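Local coordinates for phosphoenolpyruvate--protein phosphotransferase (Escherichia coli, PDB 5T12) that probably passes the phosphoryl group of phosphoenolpyruvate to the carrier protein NPr in the nitrogen-related phosphotransferase system, this chain being the N-terminal phosphotransfer domain of Enzyme I-Ntr, at residues 158-163 with 179-184; 2-7 with 201-206. The protein carries 1 engineered substitution. All blocks are in the same frame, centred on the assembly; numbering follows the deposited sequence.

Contact 1 (158-163 with 179-184)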
ATOM      1  N   ALA A 158     -11.370  -3.241  -3.352  1.00 35.98           N
ATOM      2  CA  ALA A 158     -11.553  -1.808  -3.195  1.00 33.48           C
ATOM      3  C   ALA A 158     -12.102  -1.232  -4.489  1.00 38.69           C
ATOM      4  O   ALA A 158     -12.048  -1.864  -5.548  1.00 30.60           O
ATOM      5  CB  ALA A 158     -10.243  -1.113  -2.807  1.00 34.38           C
ATOM      6  N   ASP A 159     -12.637  -0.016  -4.383  1.00 40.73           N
ATOM      7  CA  ASP A 159     -13.142   0.687  -5.554  1.00 47.17           C
ATOM      8  C   ASP A 159     -12.038   1.428  -6.294  1.00 40.01           C
ATOM      9  O   ASP A 159     -12.100   1.556  -7.521  1.00 51.32           O
ATOM     10  CB  ASP A 159     -14.244   1.661  -5.140  1.00 52.64           C
ATOM     11  CG  ASP A 159     -13.802   2.595  -4.032  1.00 81.16           C
ATOM     12  OD1 ASP A 159     -12.848   2.245  -3.306  1.00 78.40           O
ATOM     13  OD2 ASP A 159     -14.403   3.679  -3.889  1.00112.95           O
ATOM     14  N   GLU A 160     -11.030   1.918  -5.575  1.00 49.57           N
ATOM     15  CA  GLU A 160      -9.897   2.615  -6.166  1.00 53.83           C
ATOM     16  C   GLU A 160      -8.606   2.078  -5.563  1.00 34.79           C
ATOM     17  O   GLU A 160      -8.593   1.574  -4.437  1.00 41.50           O
ATOM     18  CB  GLU A 160      -9.981   4.134  -5.938  1.00 42.89           C
ATOM     19  CG  GLU A 160     -11.220   4.799  -6.523  1.00 63.81           C
ATOM     20  CD  GLU A 160     -10.989   5.355  -7.916  1.00 84.38           C
ATOM     21  OE1 GLU A 160      -9.910   5.102  -8.490  1.00 79.17           O
ATOM     22  OE2 GLU A 160     -11.888   6.053  -8.432  1.00 91.38           O
ATOM     23  N   LEU A 161      -7.518   2.193  -6.321  1.00 31.73           N
ATOM     24  CA  LEU A 161      -6.206   1.734  -5.878  1.00 39.22           C
ATOM     25  C   LEU A 161      -5.184   2.828  -6.141  1.00 41.96           C
ATOM     26  O   LEU A 161      -5.015   3.262  -7.286  1.00 39.19           O
ATOM     27  CB  LEU A 161      -5.802   0.436  -6.587  1.00 37.80           C
ATOM     28  CG  LEU A 161      -4.520  -0.233  -6.083  1.00 37.53           C
ATOM     29  CD1 LEU A 161      -4.640  -0.597  -4.609  1.00 35.32           C
ATOM     30  CD2 LEU A 161      -4.181  -1.463  -6.915  1.00 49.22           C
ATOM     31  N   SER A 162      -4.505   3.270  -5.084  1.00 43.45           N
ATOM     32  CA  SER A 162      -3.475   4.290  -5.188  1.00 31.36           C
ATOM     33  C   SER A 162      -2.286   3.877  -4.333  1.00 36.44           C
ATOM     34  O   SER A 162      -2.341   2.899  -3.582  1.00 41.63           O
ATOM     35  CB  SER A 162      -3.999   5.668  -4.763  1.00 40.32           C
ATOM     36  OG  SER A 162      -4.418   5.660  -3.409  1.00 57.61           O
ATOM     37  N   ALA A 163      -1.198   4.641  -4.455  1.00 38.47           N
ATOM     38  CA  ALA A 163       0.016   4.326  -3.708  1.00 42.78           C
ATOM     39  C   ALA A 163      -0.192   4.460  -2.206  1.00 46.73           C
ATOM     40  O   ALA A 163       0.428   3.728  -1.425  1.00 39.36           O
ATOM     41  CB  ALA A 163       1.162   5.227  -4.166  1.00 26.64           C
ATOM     42  N   VAL A 179      -9.725  -4.447  -8.015  1.00 39.42           N
ATOM     43  CA  VAL A 179     -10.204  -3.074  -8.084  1.00 34.02           C
ATOM     44  C   VAL A 179     -11.401  -3.010  -9.027  1.00 42.34           C
ATOM     45  O   VAL A 179     -11.397  -3.632 -10.096  1.00 33.02           O
ATOM     46  CB  VAL A 179      -9.085  -2.110  -8.521  1.00 39.81           C
ATOM     47  CG1 VAL A 179      -9.412  -0.706  -8.055  1.00 44.58           C
ATOM     48  CG2 VAL A 179      -7.751  -2.554  -7.939  1.00 34.74           C
ATOM     49  N   ARG A 180     -12.440  -2.272  -8.611  1.00 38.37           N
ATOM     50  CA  ARG A 180     -13.655  -2.096  -9.401  1.00 50.83           C
ATOM     51  C   ARG A 180     -13.531  -0.925 -10.381  1.00 61.54           C
ATOM     52  O   ARG A 180     -13.790  -1.088 -11.576  1.00 64.49           O
ATOM     53  CB  ARG A 180     -14.871  -1.917  -8.482  1.00 47.95           C
ATOM     54  CG  ARG A 180     -16.170  -1.691  -9.247  1.00 79.78           C
ATOM     55  CD  ARG A 180     -17.250  -1.095  -8.372  1.00 75.42           C
ATOM     56  NE  ARG A 180     -18.586  -1.492  -8.807  1.00 99.49           N
ATOM     57  CZ  ARG A 180     -19.447  -0.680  -9.410  1.00100.46           C
ATOM     58  NH1 ARG A 180     -19.116   0.582  -9.646  1.00 96.49           N
ATOM     59  NH2 ARG A 180     -20.642  -1.128  -9.772  1.00 85.73           N
ATOM     60  N   ASP A 181     -13.099   0.249  -9.942  1.00 61.57           N
ATOM     61  CA  ASP A 181     -12.634   1.249 -10.896  1.00 66.63           C
ATOM     62  C   ASP A 181     -11.114   1.326 -10.805  1.00 72.88           C
ATOM     63  O   ASP A 181     -10.578   1.538  -9.708  1.00 79.20           O
ATOM     64  CB  ASP A 181     -13.235   2.635 -10.628  1.00 78.51           C
ATOM     65  CG  ASP A 181     -14.741   2.616 -10.450  1.00 93.83           C
ATOM     66  OD1 ASP A 181     -15.407   1.761 -11.062  1.00 93.11           O
ATOM     67  OD2 ASP A 181     -15.268   3.479  -9.704  1.00118.86           O
ATOM     68  N   GLY A 182     -10.426   1.110 -11.928  1.00 61.99           N
ATOM     69  CA  GLY A 182      -9.000   1.400 -11.988  1.00 58.21           C
ATOM     70  C   GLY A 182      -8.529   1.547 -13.418  1.00 65.29           C
ATOM     71  O   GLY A 182      -9.278   1.310 -14.368  1.00 77.28           O
ATOM     72  N   ALA A 183      -7.264   1.959 -13.560  1.00 61.49           N
ATOM     73  CA  ALA A 183      -6.572   1.984 -14.847  1.00 55.84           C
ATOM     74  C   ALA A 183      -5.322   1.134 -14.708  1.00 50.19           C
ATOM     75  O   ALA A 183      -4.538   1.332 -13.778  1.00 42.24           O
ATOM     76  CB  ALA A 183      -6.206   3.407 -15.305  1.00 48.91           C
ATOM     77  N   ALA A 184      -5.169   0.157 -15.598  1.00 34.31           N
ATOM     78  CA  ALA A 184      -4.023  -0.735 -15.564  1.00 35.57           C
ATOM     79  C   ALA A 184      -2.716  -0.024 -15.873  1.00 36.80           C
ATOM     80  O   ALA A 184      -1.662  -0.662 -15.800  1.00 44.06           O
ATOM     81  CB  ALA A 184      -4.258  -1.886 -16.543  1.00 45.17           C
TER
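Ala158 and Val179 form a parallel bridge where strands 154-158 and 174-179 end, and two backbone hydrogen bonds hold the loops that follow. Arg180 N donates to Ala158 O at 3.1 Å. Val179 CA also approaches Ala158 O, at 3.4 Å, and adds a CA-H...O contact to the same acceptor. One step on, past the strand ends, Asp181 N donates to Asp159 O at 2.9 Å. Within 158-163, Glu160 N makes a weak bond to Asp159 OD1.

The apolar part rests on Val179, which is buried. Val179 CG1 is anti to the backbone N (chi1 -157°), which places it 3.6 Å from Asp159 O and against the backbone of Glu160. CG2 is anti to the carbonyl carbon. It touches Leu161 CB at 3.8 Å and CD2 at 3.9 Å, and the two side chains cross at about a right angle. Met201 of strand 199-201 touches both. An alanine in place of Val179 would probably open a gap beside Leu161 CB and CD2 and take away the methyl that lies against Asp159 O.

The charged side chains lie at the exposed margin. Glu160 OE2 and Asp181 OD2 are 4.4 Å apart and carry like charges, so they probably repel mildly. Asp181 CB packs on Asp159 O at 3.5 Å.

The arrangement is that of adjacent parallel strands in an alpha/beta domain, each running out into a loop that leads to a helix, here in the phosphohistidine-type mobile domain of PEP-utilising enzymes.

Contact 2 (2-7 with 201-206)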
ATOM      1  N   ILE A   2     -16.503 -13.471 -12.332  1.00 52.66           N
ATOM      2  CA  ILE A   2     -16.632 -12.084 -12.764  1.00 46.35           C
ATOM      3  C   ILE A   2     -15.529 -11.800 -13.775  1.00 48.65           C
ATOM      4  O   ILE A   2     -14.338 -11.897 -13.453  1.00 52.03           O
ATOM      5  CB  ILE A   2     -16.564 -11.099 -11.587  1.00 43.56           C
ATOM      6  CG1 ILE A   2     -17.885 -11.081 -10.810  1.00 60.81           C
ATOM      7  CG2 ILE A   2     -16.248  -9.701 -12.094  1.00 48.33           C
ATOM      8  CD1 ILE A   2     -18.091 -12.259  -9.879  1.00 59.38           C
ATOM      9  N   ARG A   3     -15.930 -11.460 -14.996  1.00 42.49           N
ATOM     10  CA  ARG A   3     -14.979 -11.060 -16.023  1.00 32.45           C
ATOM     11  C   ARG A   3     -14.397  -9.692 -15.692  1.00 50.56           C
ATOM     12  O   ARG A   3     -15.105  -8.803 -15.209  1.00 56.87           O
ATOM     13  CB  ARG A   3     -15.667 -11.030 -17.385  1.00 41.69           C
ATOM     14  CG  ARG A   3     -14.771 -10.649 -18.541  1.00 53.98           C
ATOM     15  CD  ARG A   3     -15.556 -10.641 -19.837  1.00 66.40           C
ATOM     16  NE  ARG A   3     -16.291 -11.889 -20.020  1.00 71.33           N
ATOM     17  CZ  ARG A   3     -17.046 -12.164 -21.077  1.00 89.97           C
ATOM     18  NH1 ARG A   3     -17.678 -13.326 -21.158  1.00 82.39           N
ATOM     19  NH2 ARG A   3     -17.169 -11.278 -22.056  1.00100.33           N
ATOM     20  N   ALA A   4     -13.107  -9.519 -15.957  1.00 44.77           N
ATOM     21  CA  ALA A   4     -12.420  -8.293 -15.564  1.00 43.79           C
ATOM     22  C   ALA A   4     -11.098  -8.193 -16.319  1.00 42.12           C
ATOM     23  O   ALA A   4     -10.780  -9.026 -17.173  1.00 41.62           O
ATOM     24  CB  ALA A   4     -12.206  -8.251 -14.054  1.00 51.01           C
ATOM     25  N   LEU A   5     -10.311  -7.147 -15.977  1.00 44.90           N
ATOM     26  CA  LEU A   5      -9.112  -6.720 -16.692  1.00 49.25           C
ATOM     27  C   LEU A   5      -7.856  -7.210 -15.984  1.00 41.47           C
ATOM     28  O   LEU A   5      -7.664  -6.900 -14.797  1.00 45.31           O
ATOM     29  CB  LEU A   5      -9.083  -5.196 -16.805  1.00 38.32           C
ATOM     30  CG  LEU A   5      -8.335  -4.526 -17.964  1.00 55.13           C
ATOM     31  CD1 LEU A   5      -8.705  -3.052 -18.037  1.00 72.40           C
ATOM     32  CD2 LEU A   5      -6.823  -4.684 -17.850  1.00 41.22           C
ATOM     33  N   PRO A   6      -6.987  -7.939 -16.669  1.00 48.21           N
ATOM     34  CA  PRO A   6      -5.716  -8.386 -16.073  1.00 50.24           C
ATOM     35  C   PRO A   6      -4.725  -7.240 -15.980  1.00 55.21           C
ATOM     36  O   PRO A   6      -4.219  -6.745 -16.996  1.00 67.88           O
ATOM     37  CB  PRO A   6      -5.245  -9.480 -17.041  1.00 50.51           C
ATOM     38  CG  PRO A   6      -5.842  -9.094 -18.354  1.00 35.49           C
ATOM     39  CD  PRO A   6      -7.166  -8.453 -18.041  1.00 38.61           C
ATOM     40  N   ALA A   7      -4.437  -6.805 -14.753  1.00 50.39           N
ATOM     41  CA  ALA A   7      -3.501  -5.713 -14.518  1.00 42.46           C
ATOM     42  C   ALA A   7      -2.117  -6.186 -14.101  1.00 39.11           C
ATOM     43  O   ALA A   7      -1.128  -5.513 -14.408  1.00 28.87           O
ATOM     44  CB  ALA A   7      -4.049  -4.766 -13.446  1.00 48.03           C
ATOM     45  N   MET A 201      -8.605  -5.516 -12.443  1.00 47.90           N
ATOM     46  CA  MET A 201      -9.200  -4.185 -12.387  1.00 34.31           C
ATOM     47  C   MET A 201     -10.418  -4.117 -13.298  1.00 41.64           C
ATOM     48  O   MET A 201     -10.716  -5.050 -14.048  1.00 45.64           O
ATOM     49  CB  MET A 201      -8.191  -3.098 -12.780  1.00 44.04           C
ATOM     50  CG  MET A 201      -7.065  -2.883 -11.779  1.00 45.15           C
ATOM     51  SD  MET A 201      -5.930  -1.581 -12.302  1.00 52.64           S
ATOM     52  CE  MET A 201      -4.822  -1.505 -10.898  1.00 57.71           C
ATOM     53  N   GLY A 202     -11.120  -2.987 -13.225  1.00 53.06           N
ATOM     54  CA  GLY A 202     -12.299  -2.768 -14.051  1.00 36.63           C
ATOM     55  C   GLY A 202     -13.382  -3.805 -13.865  1.00 49.69           C
ATOM     56  O   GLY A 202     -14.153  -4.062 -14.794  1.00 56.63           O
ATOM     57  N   ALA A 203     -13.470  -4.394 -12.678  1.00 39.04           N
ATOM     58  CA  ALA A 203     -14.329  -5.542 -12.421  1.00 43.92           C
ATOM     59  C   ALA A 203     -15.649  -5.083 -11.816  1.00 49.65           C
ATOM     60  O   ALA A 203     -15.660  -4.438 -10.762  1.00 55.70           O
ATOM     61  CB  ALA A 203     -13.635  -6.522 -11.477  1.00 50.26           C
ATOM     62  N   ASP A 204     -16.756  -5.427 -12.476  1.00 58.22           N
ATOM     63  CA  ASP A 204     -18.072  -5.244 -11.875  1.00 51.40           C
ATOM     64  C   ASP A 204     -18.114  -5.992 -10.550  1.00 50.52           C
ATOM     65  O   ASP A 204     -18.186  -7.224 -10.523  1.00 79.07           O
ATOM     66  CB  ASP A 204     -19.179  -5.727 -12.816  1.00 51.61           C
ATOM     67  CG  ASP A 204     -19.275  -4.893 -14.079  1.00 88.09           C
ATOM     68  OD1 ASP A 204     -18.764  -3.754 -14.080  1.00103.76           O
ATOM     69  OD2 ASP A 204     -19.866  -5.372 -15.069  1.00 99.85           O
ATOM     70  N   ILE A 205     -18.049  -5.252  -9.443  1.00 46.88           N
ATOM     71  CA  ILE A 205     -17.822  -5.848  -8.135  1.00 53.23           C
ATOM     72  C   ILE A 205     -18.309  -4.871  -7.079  1.00 62.58           C
ATOM     73  O   ILE A 205     -18.296  -3.657  -7.286  1.00 69.33           O
ATOM     74  CB  ILE A 205     -16.326  -6.211  -7.944  1.00 54.65           C
ATOM     75  CG1 ILE A 205     -16.151  -7.725  -7.864  1.00 60.15           C
ATOM     76  CG2 ILE A 205     -15.713  -5.504  -6.733  1.00 50.25           C
ATOM     77  CD1 ILE A 205     -15.379  -8.269  -9.014  1.00 58.67           C
ATOM     78  N   GLN A 206     -18.753  -5.404  -5.953  1.00 61.30           N
ATOM     79  CA  GLN A 206     -19.104  -4.576  -4.802  1.00 58.87           C
ATOM     80  C   GLN A 206     -18.138  -4.884  -3.669  1.00 63.40           C
ATOM     81  O   GLN A 206     -18.218  -5.976  -3.073  1.00 53.03           O
ATOM     82  CB  GLN A 206     -20.553  -4.817  -4.382  1.00 73.55           C
ATOM     83  CG  GLN A 206     -21.551  -4.321  -5.425  1.00 91.17           C
ATOM     84  CD  GLN A 206     -22.992  -4.644  -5.086  1.00 85.07           C
ATOM     85  OE1 GLN A 206     -23.276  -5.600  -4.364  1.00 85.00           O
ATOM     86  NE2 GLN A 206     -23.913  -3.847  -5.612  1.00 62.47           N
TER
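An antiparallel bridge at the margin of the mixed sheet joins Leu5 to Met201, where strand 5-8 pairs with strand 199-201. It is a hydrogen-bonded pair. Leu5 N donates to Met201 O at 2.9 Å. Met201 N returns a bond of 2.9 Å to Leu5 O. Leu5 CB also lies against Met201 O, at 3.2 Å.

Methyl groups of Ala4, Ala7 and Ala203 fill in beside the bridge. Met201 CG is anti to its own carbonyl carbon (chi1 -69°), which sets it beside Ala7 CB. The side chain, extended beyond CG, carries SD to 3.9 Å from the same Ala7 CB. Ala4 CB and Ala203 CB meet at 3.4 Å, tighter than usual van der Waals contact. Gly202 lies between the bridge and this pair, and its positive phi by itself favours glycine.

Further along, Ile2 and Ile205 cross obliquely. Ile2 CG2, anti to its backbone N, touches Ile205 CD1 at 3.5 Å. The same methyl lies 3.5 Å from Asp204 O. Leu224 of strand 223-226 packs on Ile205, and Val226 on Ile2.

The first residues of this construct thus serve two strand neighbours. Ile2 bonds to Leu224 through the backbone, while Leu5 and Ala7 pair with strand 199-201. Strands 2-3 and 5-8 lie at the two ends of the mixed eight-strand sheet and are joined by Ala4, so the start of the construct links both edges of the sheet in the phosphohistidine-type domain of PEP-utilising enzymes.

How the contacts relate
Both contacts are partly buried and their centres are about 10 Å apart. Contact 1 lies deeper, its centre about 12 Å from the centre of the chain. Contact 2 is farther out, at about 19 Å, on the edge of the sheet. Contact 1 joins neighbouring parallel strands close in sequence. Contact 2 brings the start of the construct to a loop some 190 residues later. Each rests on two backbone hydrogen bonds, but contact 1 has acidic side chains at its exposed margin, whereas contact 2 is mostly methyl packing. Met201 is shared, packing on Leu161 and Val179 of contact 1. Arg180 NE bonds weakly to Ile205 O, and Arg193 bonds to both Ala184 O and Ala7 O.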